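Local coordinates for plantazolicin methyltransferase BamL (Bacillus amyloliquefaciens subsp. plantarum, PDB 5DLY), which probably transfers methyl groups from S-adenosyl-L-methionine to the amino terminus of desmethylplantazolicin, a step in making the antibiotic plantazolicin, at residues Asn171-Arg176 with Ala180-Gln185. Sequence-based numbering, arbitrary orientation.
Sequences NTAQSR and AYLKDQ. With 5D7 (prop-2-en-1-yl 2-[(1S)-1-amino-4-carbamimidamidobutyl]-1,3-thiazole-4-carboxylate), chain B.
An N-capped helix start packs against the loop that precedes it, and further along the same helix Tyr181, Leu182 and Gln185 line the pocket of the substrate analogue in this Rossmann-like methyltransferase. Ser175 is the N-cap of helix 176-187, its OG accepting the N-H of Glu178, and the first helical turn closes when Ala180 N donates to Arg176 O at 3.0 Å, nearly straight at 163°. Further back in the loop, Ala173 CB rests on Leu182 CD1 at 4.0 Å. The side chain of Thr172 crosses that of Leu182 at about a right angle, its hydroxyl hydrogen-bonded to Tyr32.

Leu182 faces two ways. CD1, anti to CA (chi2 179°), meets the loop, while CD2 lies 3.8 Å from C1 of the thiazole. The OH of Tyr181 lies unusually close to the thiazole sulfur S5, at 3.0 Å, and Asp33 shares a hydrogen bond with that hydroxyl. Gln185 CG packs over one face of the tyrosine ring, toward its rim. One turn beyond Tyr181, Gln185 O accepts a hydrogen bond from guanidinium NH1 of the analogue, 2.9 Å away, and a second from Ser189. Helix 10-21 packs on Ala180, Tyr181 and Gln185, whereas helix 23-56 touches Thr172, Tyr181 and Leu182, which sets this segment of helix 176-187 against two of the N-terminal helices.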
# COMPACT_ATOMS: atom_id res chain seq x y z
N ASN A 171 -1.47 -0.85 -21.00
CA ASN A 171 -1.02 -2.01 -21.78
C ASN A 171 -1.59 -3.34 -21.30
O ASN A 171 -1.76 -4.27 -22.09
CB ASN A 171 0.51 -2.10 -21.80
CG ASN A 171 1.17 -0.95 -22.56
OD1 ASN A 171 0.54 -0.26 -23.36
ND2 ASN A 171 2.46 -0.74 -22.29
N THR A 172 -1.88 -3.44 -20.01
CA THR A 172 -2.35 -4.68 -19.40
C THR A 172 -3.88 -4.83 -19.38
O THR A 172 -4.40 -5.87 -18.96
CB THR A 172 -1.80 -4.85 -17.98
OG1 THR A 172 -1.96 -3.62 -17.27
CG2 THR A 172 -0.32 -5.22 -18.04
N ALA A 173 -4.59 -3.80 -19.83
CA ALA A 173 -6.04 -3.89 -19.96
C ALA A 173 -6.37 -4.86 -21.09
O ALA A 173 -5.71 -4.86 -22.13
CB ALA A 173 -6.64 -2.51 -20.23
N GLN A 174 -7.38 -5.70 -20.87
CA GLN A 174 -7.75 -6.74 -21.85
C GLN A 174 -9.18 -6.53 -22.36
O GLN A 174 -9.67 -7.30 -23.19
CB GLN A 174 -7.59 -8.14 -21.24
CG GLN A 174 -6.16 -8.47 -20.80
CD GLN A 174 -6.00 -9.89 -20.28
OE1 GLN A 174 -6.98 -10.61 -20.06
NE2 GLN A 174 -4.75 -10.30 -20.08
N SER A 175 -9.83 -5.49 -21.87
CA SER A 175 -11.20 -5.15 -22.27
C SER A 175 -11.44 -3.65 -22.18
O SER A 175 -10.67 -2.93 -21.54
CB SER A 175 -12.21 -5.90 -21.40
OG SER A 175 -12.21 -5.39 -20.08
N ARG A 176 -12.51 -3.18 -22.80
CA ARG A 176 -12.86 -1.76 -22.72
C ARG A 176 -13.19 -1.35 -21.29
O ARG A 176 -12.87 -0.24 -20.88
CB ARG A 176 -14.03 -1.45 -23.67
CG ARG A 176 -14.41 0.02 -23.79
CD ARG A 176 -15.83 0.18 -24.33
NE ARG A 176 -16.84 -0.20 -23.34
CZ ARG A 176 -17.25 -1.45 -23.12
NH1 ARG A 176 -16.73 -2.47 -23.79
NH2 ARG A 176 -18.18 -1.69 -22.20
N ALA A 180 -11.23 1.52 -19.12
CA ALA A 180 -11.95 2.57 -18.40
C ALA A 180 -11.56 2.61 -16.93
O ALA A 180 -11.31 3.68 -16.37
CB ALA A 180 -13.46 2.38 -18.55
N TYR A 181 -11.50 1.43 -16.32
CA TYR A 181 -11.04 1.25 -14.95
C TYR A 181 -9.66 1.86 -14.73
O TYR A 181 -9.48 2.70 -13.86
CB TYR A 181 -11.05 -0.24 -14.62
CG TYR A 181 -10.33 -0.64 -13.35
CD1 TYR A 181 -10.74 -0.13 -12.11
CD2 TYR A 181 -9.28 -1.54 -13.40
CE1 TYR A 181 -10.08 -0.51 -10.95
CE2 TYR A 181 -8.60 -1.91 -12.24
CZ TYR A 181 -9.02 -1.39 -11.02
OH TYR A 181 -8.37 -1.77 -9.86
N LEU A 182 -8.70 1.45 -15.55
CA LEU A 182 -7.32 1.93 -15.38
C LEU A 182 -7.18 3.43 -15.61
O LEU A 182 -6.44 4.10 -14.89
CB LEU A 182 -6.35 1.14 -16.27
CG LEU A 182 -6.14 -0.33 -15.89
CD1 LEU A 182 -5.18 -0.97 -16.88
CD2 LEU A 182 -5.66 -0.50 -14.46
N LYS A 183 -7.88 3.96 -16.62
CA LYS A 183 -7.87 5.41 -16.86
C LYS A 183 -8.31 6.16 -15.60
O LYS A 183 -7.65 7.11 -15.17
CB LYS A 183 -8.75 5.80 -18.04
CG LYS A 183 -8.16 5.52 -19.42
CD LYS A 183 -9.07 6.12 -20.48
CE LYS A 183 -8.83 5.52 -21.85
NZ LYS A 183 -10.00 5.79 -22.74
N ASP A 184 -9.44 5.74 -15.02
CA ASP A 184 -9.93 6.34 -13.78
C ASP A 184 -8.93 6.18 -12.62
O ASP A 184 -8.72 7.12 -11.85
CB ASP A 184 -11.29 5.76 -13.38
CG ASP A 184 -12.44 6.33 -14.18
OD1 ASP A 184 -12.25 7.32 -14.94
OD2 ASP A 184 -13.55 5.79 -14.03
N GLN A 185 -8.31 5.01 -12.52
CA GLN A 185 -7.34 4.77 -11.44
C GLN A 185 -6.11 5.69 -11.56
O GLN A 185 -5.70 6.31 -10.58
CB GLN A 185 -6.91 3.30 -11.36
CG GLN A 185 -8.03 2.30 -11.05
CD GLN A 185 -8.94 2.76 -9.92
OE1 GLN A 185 -10.17 2.84 -10.07
NE2 GLN A 185 -8.35 3.06 -8.78
O9 5D7 B . -1.01 -1.87 -9.25
C6 5D7 B . -1.73 -1.69 -10.21
O7 5D7 B . -1.23 -1.79 -11.56
C8 5D7 B . 0.16 -1.99 -11.83
C2 5D7 B . -3.17 -1.37 -10.04
N3 5D7 B . -3.80 -1.46 -8.84
C4 5D7 B . -5.10 -1.15 -8.85
S5 5D7 B . -5.57 -0.76 -10.47
C1 5D7 B . -3.99 -1.00 -11.12
CA 5D7 B . -6.10 -1.14 -7.75
N 5D7 B . -5.47 -1.75 -6.59
CB 5D7 B . -6.58 0.28 -7.43
CG 5D7 B . -5.49 1.36 -7.39
CD 5D7 B . -5.91 2.45 -6.40
NE 5D7 B . -4.95 3.54 -6.46
CZ 5D7 B . -4.95 4.60 -7.28
NH2 5D7 B . -4.03 5.46 -7.19
NH1 5D7 B . -5.89 4.77 -8.12
C3 5D7 B . 0.36 -1.98 -13.32
C5 5D7 B . 1.27 -2.75 -13.89